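Local coordinates for protein carboxyl esterase NP (Bacillus subtilis, PDB 4CCW) that hydrolyses carboxylic esters to an alcohol and a carboxylate, as a carboxylesterase of the alpha/beta hydrolase superfamily, at residues A[10-24]-A[195-208]. Residues are numbered along the deposited sequence; the frame is centred on the assembly and turned at random.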
loop_
_atom_site.group_PDB
_atom_site.type_symbol
_atom_site.label_atom_id
_atom_site.label_comp_id
_atom_site.label_asym_id
_atom_site.label_seq_id
_atom_site.Cartn_x
_atom_site.Cartn_y
_atom_site.Cartn_z
ATOM N N LEU A 10 -1.793 3.408 24.774
ATOM C CA LEU A 10 -0.609 3.213 23.952
ATOM C C LEU A 10 0.620 3.039 24.831
ATOM O O LEU A 10 0.804 3.779 25.793
ATOM C CB LEU A 10 -0.398 4.418 23.023
ATOM C CG LEU A 10 -1.037 4.402 21.630
ATOM C CD1 LEU A 10 -1.041 5.789 21.010
ATOM C CD2 LEU A 10 -0.319 3.424 20.722
ATOM N N SER A 11 1.474 2.075 24.489
ATOM C CA SER A 11 2.752 1.914 25.184
ATOM C C SER A 11 3.680 3.098 24.888
ATOM O O SER A 11 3.395 3.903 23.996
ATOM C CB SER A 11 3.416 0.588 24.797
ATOM O OG SER A 11 3.893 0.604 23.459
ATOM N N ASP A 12 4.781 3.210 25.636
ATOM C CA ASP A 12 5.814 4.208 25.327
ATOM C C ASP A 12 6.327 4.086 23.871
ATOM O O ASP A 12 6.565 5.096 23.201
ATOM C CB ASP A 12 6.977 4.115 26.317
ATOM C CG ASP A 12 6.560 4.413 27.759
ATOM O OD1 ASP A 12 5.390 4.772 28.013
ATOM O OD2 ASP A 12 7.424 4.300 28.647
ATOM N N ASN A 13 6.481 2.858 23.385
ATOM C CA ASN A 13 6.897 2.631 21.993
ATOM C C ASN A 13 5.833 3.047 20.988
ATOM O O ASN A 13 6.151 3.485 19.881
ATOM C CB ASN A 13 7.305 1.170 21.775
ATOM C CG ASN A 13 8.640 0.838 22.417
ATOM O OD1 ASN A 13 9.287 1.705 23.009
ATOM N ND2 ASN A 13 9.059 -0.413 22.308
ATOM N N GLY A 14 4.572 2.891 21.379
ATOM C CA GLY A 14 3.442 3.339 20.572
ATOM C C GLY A 14 3.388 4.851 20.454
ATOM O O GLY A 14 3.191 5.381 19.358
ATOM N N ILE A 15 3.566 5.545 21.577
ATOM C CA ILE A 15 3.625 7.012 21.596
ATOM C C ILE A 15 4.744 7.514 20.699
ATOM O O ILE A 15 4.549 8.453 19.923
ATOM C CB ILE A 15 3.801 7.557 23.038
ATOM C CG1 ILE A 15 2.528 7.317 23.854
ATOM C CG2 ILE A 15 4.199 9.036 23.047
ATOM C CD1 ILE A 15 1.326 8.133 23.412
ATOM N N ARG A 16 5.906 6.868 20.787
ATOM C CA ARG A 16 7.044 7.245 19.973
ATOM C C ARG A 16 6.727 7.069 18.489
ATOM O O ARG A 16 7.055 7.942 17.680
ATOM C CB ARG A 16 8.279 6.435 20.354
ATOM C CG ARG A 16 9.442 6.607 19.397
ATOM C CD ARG A 16 10.681 5.891 19.902
ATOM N NE ARG A 16 10.475 4.445 19.955
ATOM C CZ ARG A 16 11.226 3.607 20.660
ATOM N NH1 ARG A 16 12.242 4.067 21.381
ATOM N NH2 ARG A 16 10.957 2.309 20.653
ATOM N N TYR A 17 6.077 5.956 18.147
ATOM C CA TYR A 17 5.695 5.711 16.754
ATOM C C TYR A 17 4.753 6.801 16.255
ATOM O O TYR A 17 4.989 7.387 15.193
ATOM C CB TYR A 17 5.070 4.332 16.538
ATOM C CG TYR A 17 4.612 4.189 15.102
ATOM C CD1 TYR A 17 5.542 4.073 14.064
ATOM C CD2 TYR A 17 3.258 4.261 14.774
ATOM C CE1 TYR A 17 5.130 3.981 12.738
ATOM C CE2 TYR A 17 2.839 4.161 13.449
ATOM C CZ TYR A 17 3.775 4.033 12.443
ATOM O OH TYR A 17 3.356 3.942 11.140
ATOM N N TYR A 18 3.705 7.085 17.028
ATOM C CA TYR A 18 2.779 8.166 16.695
ATOM C C TYR A 18 3.465 9.510 16.468
ATOM O O TYR A 18 3.110 10.244 15.545
ATOM C CB TYR A 18 1.682 8.296 17.755
ATOM C CG TYR A 18 0.478 7.423 17.505
ATOM C CD1 TYR A 18 0.608 6.039 17.370
ATOM C CD2 TYR A 18 -0.800 7.976 17.411
ATOM C CE1 TYR A 18 -0.500 5.232 17.145
ATOM C CE2 TYR A 18 -1.906 7.180 17.188
ATOM C CZ TYR A 18 -1.749 5.810 17.054
ATOM O OH TYR A 18 -2.844 5.018 16.832
ATOM N N GLN A 19 4.426 9.853 17.327
ATOM C CA GLN A 19 5.192 11.084 17.154
ATOM C C GLN A 19 5.970 11.097 15.826
ATOM O O GLN A 19 5.953 12.099 15.104
ATOM C CB GLN A 19 6.141 11.306 18.343
ATOM C CG GLN A 19 6.935 12.604 18.281
ATOM C CD GLN A 19 6.054 13.843 18.179
ATOM O OE1 GLN A 19 4.928 13.868 18.680
ATOM N NE2 GLN A 19 6.570 14.883 17.530
ATOM N N THR A 20 6.644 9.994 15.512
ATOM C CA THR A 20 7.398 9.886 14.254
ATOM C C THR A 20 6.492 9.956 13.020
ATOM O O THR A 20 6.882 10.494 11.987
ATOM C CB THR A 20 8.291 8.612 14.173
ATOM O OG1 THR A 20 7.480 7.426 14.216
ATOM C CG2 THR A 20 9.348 8.591 15.292
ATOM N N TYR A 21 5.291 9.396 13.140
ATOM C CA TYR A 21 4.289 9.434 12.068
ATOM C C TYR A 21 3.917 10.892 11.794
ATOM O O TYR A 21 3.870 11.328 10.634
ATOM C CB TYR A 21 3.060 8.628 12.505
ATOM C CG TYR A 21 1.985 8.437 11.459
ATOM C CD1 TYR A 21 1.237 9.522 10.982
ATOM C CD2 TYR A 21 1.683 7.168 10.986
ATOM C CE1 TYR A 21 0.236 9.333 10.035
ATOM C CE2 TYR A 21 0.688 6.967 10.052
ATOM C CZ TYR A 21 -0.027 8.050 9.578
ATOM O OH TYR A 21 -1.003 7.833 8.647
ATOM N N ASN A 22 3.673 11.646 12.860
ATOM C CA ASN A 22 3.320 13.059 12.749
ATOM C C ASN A 22 4.450 13.879 12.138
ATOM O O ASN A 22 4.204 14.794 11.354
ATOM C CB ASN A 22 2.907 13.620 14.117
ATOM C CG ASN A 22 1.571 13.067 14.588
ATOM O OD1 ASN A 22 0.824 12.469 13.809
ATOM N ND2 ASN A 22 1.269 13.247 15.862
ATOM N N GLU A 23 5.687 13.533 12.486
ATOM C CA GLU A 23 6.846 14.221 11.931
ATOM C C GLU A 23 7.046 13.928 10.440
ATOM O O GLU A 23 7.444 14.811 9.686
ATOM C CB GLU A 23 8.097 13.931 12.755
ATOM C CG GLU A 23 7.983 14.536 14.147
ATOM C CD GLU A 23 9.237 14.409 14.978
ATOM O OE1 GLU A 23 10.283 14.005 14.437
ATOM O OE2 GLU A 23 9.174 14.721 16.186
ATOM N N SER A 24 6.747 12.701 10.018
ATOM C CA SER A 24 6.759 12.360 8.585
ATOM C C SER A 24 5.710 13.133 7.780
ATOM O O SER A 24 5.915 13.405 6.601
ATOM C CB SER A 24 6.554 10.866 8.373
ATOM O OG SER A 24 7.693 10.125 8.772
ATOM N N ILE A 195 13.568 11.265 7.924
ATOM C CA ILE A 195 12.436 11.367 8.850
ATOM C C ILE A 195 11.474 10.210 8.614
ATOM O O ILE A 195 10.944 9.624 9.566
ATOM C CB ILE A 195 11.720 12.737 8.766
ATOM C CG1 ILE A 195 12.617 13.837 9.357
ATOM C CG2 ILE A 195 10.407 12.716 9.538
ATOM C CD1 ILE A 195 12.040 15.237 9.301
ATOM N N PHE A 196 11.287 9.861 7.347
ATOM C CA PHE A 196 10.463 8.714 6.994
ATOM C C PHE A 196 11.073 7.429 7.547
ATOM O O PHE A 196 10.360 6.567 8.063
ATOM C CB PHE A 196 10.262 8.594 5.481
ATOM C CG PHE A 196 9.446 7.399 5.094
ATOM C CD1 PHE A 196 8.063 7.409 5.260
ATOM C CD2 PHE A 196 10.054 6.243 4.614
ATOM C CE1 PHE A 196 7.304 6.299 4.934
ATOM C CE2 PHE A 196 9.303 5.123 4.301
ATOM C CZ PHE A 196 7.921 5.153 4.453
ATOM N N VAL A 197 12.395 7.304 7.426
ATOM C CA VAL A 197 13.105 6.118 7.916
ATOM C C VAL A 197 12.987 6.016 9.433
ATOM O O VAL A 197 12.784 4.915 9.956
ATOM C CB VAL A 197 14.596 6.078 7.486
ATOM C CG1 VAL A 197 15.306 4.878 8.110
ATOM C CG2 VAL A 197 14.725 6.015 5.973
ATOM N N LYS A 198 13.139 7.149 10.128
ATOM C CA LYS A 198 12.958 7.201 11.578
ATOM C C LYS A 198 11.605 6.637 11.997
ATOM O O LYS A 198 11.516 5.915 12.994
ATOM C CB LYS A 198 13.118 8.630 12.119
ATOM C CG LYS A 198 14.553 9.037 12.419
ATOM C CD LYS A 198 14.585 10.398 13.101
ATOM C CE LYS A 198 15.991 10.781 13.544
ATOM N NZ LYS A 198 15.984 11.891 14.539
ATOM N N GLN A 199 10.562 6.969 11.233
ATOM C CA GLN A 199 9.222 6.435 11.474
ATOM C C GLN A 199 9.153 4.928 11.238
ATOM O O GLN A 199 8.536 4.190 12.011
ATOM C CB GLN A 199 8.172 7.164 10.620
ATOM C CG GLN A 199 6.748 6.654 10.826
ATOM C CD GLN A 199 5.792 7.042 9.713
ATOM O OE1 GLN A 199 6.115 7.847 8.847
ATOM N NE2 GLN A 199 4.599 6.477 9.746
ATOM N N PHE A 200 9.771 4.476 10.155
ATOM C CA PHE A 200 9.771 3.059 9.820
ATOM C C PHE A 200 10.459 2.275 10.946
ATOM O O PHE A 200 9.945 1.249 11.397
ATOM C CB PHE A 200 10.438 2.828 8.458
ATOM C CG PHE A 200 10.625 1.381 8.107
ATOM C CD1 PHE A 200 9.527 0.559 7.859
ATOM C CD2 PHE A 200 11.903 0.838 7.994
ATOM C CE1 PHE A 200 9.695 -0.777 7.534
ATOM C CE2 PHE A 200 12.079 -0.496 7.667
ATOM C CZ PHE A 200 10.974 -1.309 7.429
ATOM N N GLN A 201 11.596 2.785 11.413
ATOM C CA GLN A 201 12.318 2.192 12.532
ATOM C C GLN A 201 11.450 2.133 13.793
ATOM O O GLN A 201 11.416 1.099 14.480
ATOM C CB GLN A 201 13.611 2.976 12.810
ATOM C CG GLN A 201 14.595 2.989 11.645
ATOM C CD GLN A 201 15.923 3.652 11.982
ATOM O OE1 GLN A 201 16.015 4.882 12.085
ATOM N NE2 GLN A 201 16.964 2.844 12.131
ATOM N N ALA A 202 10.754 3.235 14.092
ATOM C CA ALA A 202 9.945 3.314 15.312
ATOM C C ALA A 202 8.781 2.332 15.228
ATOM O O ALA A 202 8.400 1.716 16.227
ATOM C CB ALA A 202 9.466 4.742 15.579
ATOM N N GLY A 203 8.266 2.144 14.014
ATOM C CA GLY A 203 7.248 1.140 13.760
ATOM C C GLY A 203 7.730 -0.249 14.108
ATOM O O GLY A 203 7.036 -0.992 14.803
ATOM N N VAL A 204 8.935 -0.590 13.644
ATOM C CA VAL A 204 9.530 -1.901 13.896
ATOM C C VAL A 204 9.772 -2.122 15.396
ATOM O O VAL A 204 9.564 -3.224 15.904
ATOM C CB VAL A 204 10.827 -2.100 13.082
ATOM C CG1 VAL A 204 11.544 -3.368 13.494
ATOM C CG2 VAL A 204 10.497 -2.134 11.586
ATOM N N MET A 205 10.175 -1.062 16.095
ATOM C CA MET A 205 10.408 -1.135 17.541
ATOM C C MET A 205 9.104 -1.237 18.349
ATOM O O MET A 205 9.118 -1.703 19.495
ATOM C CB MET A 205 11.269 0.045 18.012
ATOM C CG MET A 205 12.694 0.034 17.465
ATOM S SD MET A 205 13.607 1.577 17.718
ATOM C CE MET A 205 15.286 1.061 17.375
ATOM N N TRP A 206 7.987 -0.818 17.756
ATOM C CA TRP A 206 6.680 -0.908 18.410
ATOM C C TRP A 206 6.075 -2.273 18.211
ATOM O O TRP A 206 5.451 -2.554 17.182
ATOM C CB TRP A 206 5.748 0.207 17.920
ATOM C CG TRP A 206 4.385 0.227 18.574
ATOM C CD1 TRP A 206 4.051 -0.167 19.870
ATOM C CD2 TRP A 206 3.125 0.699 17.985
ATOM N NE1 TRP A 206 2.712 0.007 20.103
ATOM C CE2 TRP A 206 2.099 0.529 19.022
ATOM C CE3 TRP A 206 2.759 1.232 16.755
ATOM C CZ2 TRP A 206 0.772 0.872 18.807
ATOM C CZ3 TRP A 206 1.414 1.574 16.548
ATOM C CH2 TRP A 206 0.447 1.399 17.552
ATOM N N GLN A 207 6.258 -3.131 19.215
ATOM C CA GLN A 207 5.923 -4.554 19.100
ATOM C C GLN A 207 4.872 -5.035 20.101
ATOM O O GLN A 207 4.401 -6.173 20.015
ATOM C CB GLN A 207 7.193 -5.402 19.227
ATOM C CG GLN A 207 8.224 -5.132 18.141
ATOM C CD GLN A 207 9.530 -5.863 18.369
ATOM O OE1 GLN A 207 10.573 -5.242 18.594
ATOM N NE2 GLN A 207 9.481 -7.191 18.313
ATOM N N ASP A 208 4.506 -4.170 21.042
ATOM C CA ASP A 208 3.570 -4.539 22.105
ATOM C C ASP A 208 2.152 -4.000 21.889
ATOM O O ASP A 208 1.344 -3.953 22.823
ATOM C CB ASP A 208 4.120 -4.141 23.485
ATOM C CG ASP A 208 4.531 -2.671 23.572
ATOM O OD1 ASP A 208 4.279 -1.898 22.625
ATOM O OD2 ASP A 208 5.115 -2.286 24.612
HETATM O O HOH W 1 0.526 0.037 22.259
HETATM O O HOH W 2 8.635 2.760 18.835
HETATM O O HOH W 3 7.192 -2.445 21.751
HETATM O O HOH W 4 6.795 0.479 25.079
HETATM O O HOH W 5 9.625 10.471 11.761
#
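Q199 of helix 194-205 fits as a knob into a hole formed by Y17, T20, Y21 and S24 of helix 12-24. The two helices form an antiparallel pair, crossing at -159° with axes 8.5 Å apart. The pair joins the N-terminal helix to a helix of the alpha/beta hydrolase fold. The tight part centres on the buried Q199, Y17 and S24. With chi1 at -180°, the Q199 chain runs out straight and carries the amide in among Y17, Y21 and S24, facing the loop with S66 and T68. There S24 OG donates to Q199 OE1 at 2.8 Å. On the other branch, Q199 NE2 donates to Y17 OH at 3.1 Å, close to the amide plane. T68 and S66 also bond OE1 and NE2 respectively, so both ends of the amide have a second partner. Nearby, A202 CB packs against T20 OG1 and CG2.

Past the end of helix 194-205, W206 lays its indole over G14. G14 CA stands 3.4 Å from the five-membered ring centroid, a CH-pi contact. L10 CD2 and Y17 CD2 touch the six-membered ring. Water 1 accepts from both W206 NE1 and S11 N. Replacing W206 by an alanine is likely to open a gap beside G14 and L10 and leave that water without its indole donor.

The flank with R16 and M205 is looser and more exposed. R16 NH2 lies 3.5 Å from M205 CB, and M205 SD sits over one guanidinium face, toward its rim. Water 2 links N13 O, R16 NE and A202 O. S11 OG caps helix 12-24 by accepting from G14 N and donates to OD1 of the poorly ordered D208 at 2.7 Å.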